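Local coordinates for 4-alpha-glucanotransferase (Corynebacterium glutamicum, PDB 5B68), which belongs to the amylomaltase, or disproportionating enzyme, family and combines a TIM-barrel core with an N-terminal beta-sandwich domain, at residues A639-S643 and A644-V648; M669-N672 and W673-L677. One frame throughout, in Å; residues are numbered along the deposited sequence.

Interaction 1. Residues A639-S643 and A644-V648; sequences AKTPS and ALTCV
A639 and T646 lie opposite each other at backbone level across a sharp reversal of the chain, their CA atoms 6.5 Å apart, with the intervening residues bowed out between them. The turn is a helix-to-strand connection of a TIM barrel: it takes the chain from the end of helix 627-639 into strand 645-649 of the parallel sheet, where strand 177-182 lies to one side and strand 553-556 to the other. No hydrogen bond joins the two halves; apart from the backbone at the S643-A644 junction, the contact gathers round one methyl, T646 CG2. T646 points back into the bend, its chi1 of 54° setting CG2 anti to its own carbonyl carbon. That methyl comes within 4.2 Å of T641 OG1, with S643 CB and A639 CA slightly farther off. T641 OG1 in turn hydrogen-bonds V638 O in the last turn of the helix. S643 OG is tied to T555 OG1 in the neighbouring strand and to R550 O just before that strand, while R705, near the end of the modelled chain, binds A639 O and S643 O on the two limbs of the reversal. Within the bend, S643 N makes a weak hydrogen bond to T641 OG1, 3.4 Å long.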
ATOM      1  N   ALA A 639     -11.025 -18.574 -13.193  1.00 19.11           N
ATOM      2  CA  ALA A 639     -12.418 -18.192 -12.898  1.00 19.59           C
ATOM      3  C   ALA A 639     -13.156 -19.282 -12.103  1.00 18.41           C
ATOM      4  O   ALA A 639     -14.042 -18.984 -11.286  1.00 19.72           O
ATOM      5  CB  ALA A 639     -13.198 -17.851 -14.205  1.00 20.09           C
ATOM      6  N   LYS A 640     -12.808 -20.556 -12.371  1.00 21.85           N
ATOM      7  CA  LYS A 640     -13.509 -21.689 -11.726  1.00 23.61           C
ATOM      8  C   LYS A 640     -12.784 -22.239 -10.531  1.00 24.15           C
ATOM      9  O   LYS A 640     -13.202 -23.275  -9.973  1.00 23.52           O
ATOM     10  CB  LYS A 640     -13.868 -22.791 -12.753  1.00 26.69           C
ATOM     11  CG  LYS A 640     -14.812 -22.373 -13.911  1.00 29.34           C
ATOM     12  CD  LYS A 640     -16.020 -21.548 -13.474  1.00 38.68           C
ATOM     13  CE  LYS A 640     -17.060 -21.428 -14.574  1.00 48.60           C
ATOM     14  NZ  LYS A 640     -17.538 -20.027 -14.685  1.00 56.15           N
ATOM     15  N   THR A 641     -11.778 -21.505 -10.022  1.00 21.24           N
ATOM     16  CA  THR A 641     -11.232 -21.811  -8.704  1.00 21.89           C
ATOM     17  C   THR A 641     -12.231 -21.419  -7.608  1.00 21.97           C
ATOM     18  O   THR A 641     -13.128 -20.644  -7.853  1.00 22.27           O
ATOM     19  CB  THR A 641      -9.925 -21.060  -8.400  1.00 21.07           C
ATOM     20  OG1 THR A 641     -10.162 -19.622  -8.374  1.00 20.05           O
ATOM     21  CG2 THR A 641      -8.852 -21.405  -9.350  1.00 21.77           C
ATOM     22  N   PRO A 642     -12.066 -21.944  -6.389  1.00 23.58           N
ATOM     23  CA  PRO A 642     -12.956 -21.465  -5.333  1.00 23.05           C
ATOM     24  C   PRO A 642     -12.584 -20.102  -4.735  1.00 22.56           C
ATOM     25  O   PRO A 642     -13.212 -19.697  -3.773  1.00 26.49           O
ATOM     26  CB  PRO A 642     -12.782 -22.495  -4.202  1.00 24.72           C
ATOM     27  CG  PRO A 642     -11.561 -23.236  -4.533  1.00 27.67           C
ATOM     28  CD  PRO A 642     -11.252 -23.098  -5.969  1.00 26.04           C
ATOM     29  N   SER A 643     -11.598 -19.415  -5.295  1.00 22.19           N
ATOM     30  CA  SER A 643     -11.215 -18.094  -4.813  1.00 24.16           C
ATOM     31  C   SER A 643     -12.341 -17.100  -4.739  1.00 21.50           C
ATOM     32  O   SER A 643     -13.079 -16.924  -5.710  1.00 22.20           O
ATOM     33  CB  SER A 643     -10.123 -17.530  -5.700  1.00 25.96           C
ATOM     34  OG  SER A 643      -8.903 -18.267  -5.549  1.00 39.46           O
ATOM     35  N   ALA A 644     -12.466 -16.415  -3.586  1.00 20.63           N
ATOM     36  CA  ALA A 644     -13.471 -15.387  -3.385  1.00 21.33           C
ATOM     37  C   ALA A 644     -13.411 -14.317  -4.477  1.00 20.67           C
ATOM     38  O   ALA A 644     -14.448 -13.872  -4.962  1.00 18.85           O
ATOM     39  CB  ALA A 644     -13.276 -14.739  -2.049  1.00 22.75           C
ATOM     40  N   LEU A 645     -12.221 -13.922  -4.867  1.00 19.86           N
ATOM     41  CA  LEU A 645     -12.070 -12.943  -5.897  1.00 18.44           C
ATOM     42  C   LEU A 645     -11.006 -13.353  -6.892  1.00 16.90           C
ATOM     43  O   LEU A 645      -9.951 -13.880  -6.529  1.00 19.13           O
ATOM     44  CB  LEU A 645     -11.701 -11.582  -5.322  1.00 19.72           C
ATOM     45  CG  LEU A 645     -12.720 -10.938  -4.400  1.00 17.70           C
ATOM     46  CD1 LEU A 645     -12.059  -9.688  -3.767  1.00 21.64           C
ATOM     47  CD2 LEU A 645     -14.008 -10.536  -5.078  1.00 19.36           C
ATOM     48  N   THR A 646     -11.274 -13.062  -8.167  1.00 17.12           N
ATOM     49  CA  THR A 646     -10.285 -13.276  -9.259  1.00 17.42           C
ATOM     50  C   THR A 646     -10.068 -11.974  -9.986  1.00 19.93           C
ATOM     51  O   THR A 646     -10.941 -11.141  -9.991  1.00 20.26           O
ATOM     52  CB  THR A 646     -10.768 -14.343 -10.254  1.00 19.77           C
ATOM     53  OG1 THR A 646     -12.060 -13.969 -10.702  1.00 19.50           O
ATOM     54  CG2 THR A 646     -10.813 -15.630  -9.602  1.00 18.49           C
ATOM     55  N   CYS A 647      -8.938 -11.811 -10.646  1.00 20.90           N
ATOM     56  CA  CYS A 647      -8.609 -10.556 -11.250  1.00 24.26           C
ATOM     57  C   CYS A 647      -8.015 -10.820 -12.591  1.00 22.02           C
ATOM     58  O   CYS A 647      -7.105 -11.666 -12.690  1.00 23.55           O
ATOM     59  CB  CYS A 647      -7.604  -9.734 -10.393  1.00 30.44           C
ATOM     60  SG  CYS A 647      -7.505  -8.034 -11.039  1.00 34.74           S
ATOM     61  N   VAL A 648      -8.615 -10.181 -13.606  1.00 19.84           N
ATOM     62  CA  VAL A 648      -8.157 -10.225 -14.988  1.00 21.31           C
ATOM     63  C   VAL A 648      -7.347  -8.967 -15.125  1.00 20.86           C
ATOM     64  O   VAL A 648      -7.856  -7.896 -14.852  1.00 20.08           O
ATOM     65  CB  VAL A 648      -9.353 -10.162 -15.991  1.00 20.95           C
ATOM     66  CG1 VAL A 648      -8.870 -10.135 -17.445  1.00 24.94           C
ATOM     67  CG2 VAL A 648     -10.339 -11.248 -15.701  1.00 23.50           C
TER

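Interaction 2. Residues M669-N672 and W673-L677; sequences MYPN and WCIPL
P671 and C674 close a type II beta turn, C674 N donating to P671 O over 3.1 Å. The nitrogen is tilted 32° out of the carbonyl plane. The same two residues also touch through their side chains, CB to CB at 4.1 Å. Beside them I675 turns back toward the turn. Its CG1, anti to the carbonyl carbon (chi1 -54°), carries CD1 to within 4.1 Å of P671 CG, and CD1 lies equally close to Y670 OH as its side chain crosses that of the tyrosine at about a right angle. P671 CB, CG and CD thus meet C674, I675 and the Y670 ring respectively, CD resting 3.3 Å above one face of that ring, toward the rim. At the head of the turn the indole of W673 folds back beside N672, with W673 CD1 3.5 Å from N672 CB.

The next shell is polar. N672 OD1 is bonded to Q662 N and its ND2 to T665 OG1, so both ends of the amide are engaged, and Y670 OH is held by A659 O. Q660 OE1 receives I675 N, and R286 NH1 reaches W673 O. The indole touches Y185 and N661, and a sulfate ion, probably from the crystallisation liquor, lies near it in the crystal.

N672 N also bonds back to Y670 O at 2.8 Å, making P671 the centre of an inverse gamma turn. W673 takes the third position of the beta turn with a positive phi of 73°, a conformation often left to glycine there. The result is an inverse gamma turn (Y670-N672) overlapping a type II beta turn (P671-C674), in the long loop between helices 650-654 and 694-702.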
ATOM      1  N   MET A 669      17.688   1.415 -17.103  1.00 41.27           N
ATOM      2  CA  MET A 669      17.707   0.118 -17.762  1.00 39.40           C
ATOM      3  C   MET A 669      16.433  -0.180 -18.608  1.00 39.32           C
ATOM      4  O   MET A 669      16.508  -0.737 -19.687  1.00 34.67           O
ATOM      5  CB  MET A 669      17.941  -0.944 -16.700  1.00 42.29           C
ATOM      6  CG  MET A 669      19.197  -0.704 -15.841  1.00 37.74           C
ATOM      7  SD  MET A 669      19.264  -1.874 -14.492  1.00 44.73           S
ATOM      8  CE  MET A 669      19.636  -3.342 -15.457  1.00 47.62           C
ATOM      9  N   TYR A 670      15.270   0.201 -18.103  1.00 41.91           N
ATOM     10  CA  TYR A 670      13.975  -0.127 -18.735  1.00 36.28           C
ATOM     11  C   TYR A 670      13.011   0.936 -18.260  1.00 35.66           C
ATOM     12  O   TYR A 670      13.117   1.349 -17.088  1.00 32.76           O
ATOM     13  CB  TYR A 670      13.516  -1.496 -18.254  1.00 36.55           C
ATOM     14  CG  TYR A 670      12.238  -1.980 -18.928  1.00 34.98           C
ATOM     15  CD1 TYR A 670      12.276  -2.524 -20.187  1.00 35.97           C
ATOM     16  CD2 TYR A 670      11.012  -1.918 -18.269  1.00 34.61           C
ATOM     17  CE1 TYR A 670      11.109  -3.005 -20.813  1.00 34.14           C
ATOM     18  CE2 TYR A 670       9.840  -2.389 -18.872  1.00 37.13           C
ATOM     19  CZ  TYR A 670       9.896  -2.929 -20.164  1.00 36.69           C
ATOM     20  OH  TYR A 670       8.721  -3.381 -20.814  1.00 30.56           O
ATOM     21  N   PRO A 671      12.040   1.345 -19.059  1.00 30.95           N
ATOM     22  CA  PRO A 671      11.159   2.421 -18.608  1.00 29.60           C
ATOM     23  C   PRO A 671      10.036   1.936 -17.693  1.00 30.41           C
ATOM     24  O   PRO A 671       8.875   2.044 -18.030  1.00 28.96           O
ATOM     25  CB  PRO A 671      10.582   2.980 -19.909  1.00 29.78           C
ATOM     26  CG  PRO A 671      11.126   2.152 -21.013  1.00 29.85           C
ATOM     27  CD  PRO A 671      11.730   0.930 -20.428  1.00 30.88           C
ATOM     28  N   ASN A 672      10.396   1.477 -16.502  1.00 28.09           N
ATOM     29  CA  ASN A 672       9.424   0.951 -15.576  1.00 29.00           C
ATOM     30  C   ASN A 672       8.398   2.026 -15.299  1.00 30.31           C
ATOM     31  O   ASN A 672       8.724   3.195 -15.210  1.00 29.09           O
ATOM     32  CB  ASN A 672      10.089   0.545 -14.258  1.00 30.72           C
ATOM     33  CG  ASN A 672      11.108  -0.552 -14.428  1.00 32.73           C
ATOM     34  OD1 ASN A 672      10.819  -1.586 -14.988  1.00 31.18           O
ATOM     35  ND2 ASN A 672      12.307  -0.326 -13.931  1.00 29.19           N
ATOM     36  N   TRP A 673       7.144   1.610 -15.257  1.00 25.40           N
ATOM     37  CA  TRP A 673       6.037   2.457 -14.876  1.00 26.21           C
ATOM     38  C   TRP A 673       5.668   3.482 -15.934  1.00 22.51           C
ATOM     39  O   TRP A 673       4.926   4.389 -15.672  1.00 24.49           O
ATOM     40  CB  TRP A 673       6.312   3.136 -13.548  1.00 24.26           C
ATOM     41  CG  TRP A 673       6.873   2.231 -12.528  1.00 25.66           C
ATOM     42  CD1 TRP A 673       8.118   2.273 -12.006  1.00 25.37           C
ATOM     43  CD2 TRP A 673       6.211   1.141 -11.892  1.00 25.54           C
ATOM     44  NE1 TRP A 673       8.279   1.288 -11.090  1.00 26.71           N
ATOM     45  CE2 TRP A 673       7.121   0.570 -11.004  1.00 25.71           C
ATOM     46  CE3 TRP A 673       4.933   0.585 -11.996  1.00 24.48           C
ATOM     47  CZ2 TRP A 673       6.811  -0.523 -10.227  1.00 26.29           C
ATOM     48  CZ3 TRP A 673       4.631  -0.495 -11.218  1.00 26.17           C
ATOM     49  CH2 TRP A 673       5.562  -1.040 -10.345  1.00 25.55           C
ATOM     50  N   CYS A 674       6.224   3.325 -17.121  1.00 25.66           N
ATOM     51  CA  CYS A 674       6.000   4.241 -18.230  1.00 23.51           C
ATOM     52  C   CYS A 674       5.443   3.627 -19.522  1.00 24.62           C
ATOM     53  O   CYS A 674       5.480   4.258 -20.552  1.00 24.60           O
ATOM     54  CB  CYS A 674       7.295   4.969 -18.560  1.00 26.66           C
ATOM     55  SG  CYS A 674       7.945   5.906 -17.163  1.00 28.90           S
ATOM     56  N   ILE A 675       4.964   2.394 -19.452  1.00 26.44           N
ATOM     57  CA  ILE A 675       4.591   1.648 -20.649  1.00 27.38           C
ATOM     58  C   ILE A 675       3.096   1.780 -20.920  1.00 28.20           C
ATOM     59  O   ILE A 675       2.306   1.202 -20.216  1.00 25.89           O
ATOM     60  CB  ILE A 675       4.928   0.152 -20.469  1.00 30.63           C
ATOM     61  CG1 ILE A 675       6.399  -0.054 -20.086  1.00 31.43           C
ATOM     62  CG2 ILE A 675       4.554  -0.652 -21.698  1.00 30.86           C
ATOM     63  CD1 ILE A 675       7.404   0.454 -21.092  1.00 30.35           C
ATOM     64  N   PRO A 676       2.726   2.526 -21.956  1.00 27.95           N
ATOM     65  CA  PRO A 676       1.289   2.719 -22.303  1.00 24.67           C
ATOM     66  C   PRO A 676       0.607   1.439 -22.790  1.00 25.29           C
ATOM     67  O   PRO A 676       1.283   0.502 -23.278  1.00 25.63           O
ATOM     68  CB  PRO A 676       1.317   3.718 -23.416  1.00 26.75           C
ATOM     69  CG  PRO A 676       2.593   3.422 -24.105  1.00 25.15           C
ATOM     70  CD  PRO A 676       3.582   3.043 -23.047  1.00 28.84           C
ATOM     71  N   LEU A 677      -0.693   1.347 -22.580  1.00 24.68           N
ATOM     72  CA  LEU A 677      -1.438   0.104 -22.895  1.00 23.03           C
ATOM     73  C   LEU A 677      -1.425  -0.073 -24.425  1.00 23.55           C
ATOM     74  O   LEU A 677      -1.901   0.806 -25.154  1.00 22.99           O
ATOM     75  CB  LEU A 677      -2.894   0.231 -22.389  1.00 24.14           C
ATOM     76  CG  LEU A 677      -3.772  -1.033 -22.561  1.00 24.12           C
ATOM     77  CD1 LEU A 677      -3.274  -2.168 -21.682  1.00 24.44           C
ATOM     78  CD2 LEU A 677      -5.255  -0.688 -22.324  1.00 24.78           C
TER

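How the interactions relate
Both interactions are local reversals of the chain, and interaction 1 closes before interaction 2 opens. Their centres lie 28 Å apart and their nearest atoms about 10 Å, so neither touches the other. Interaction 1 joins regular elements, a helix end and a barrel strand, whereas interaction 2 shapes a loop between helices 650-654 and 694-702. Both are largely buried, with one partly exposed touching residue, P642, in interaction 1 and two, Y670 and P671, in interaction 2. Their chemistry differs: residues 639-648 meet round a threonine methyl, with A644-T646 making backbone bonds to neighbouring parts of the fold, while residues 669-677 add to their outside bonds a turn hydrogen bond of their own, with proline, tyrosine and isoleucine packed around it.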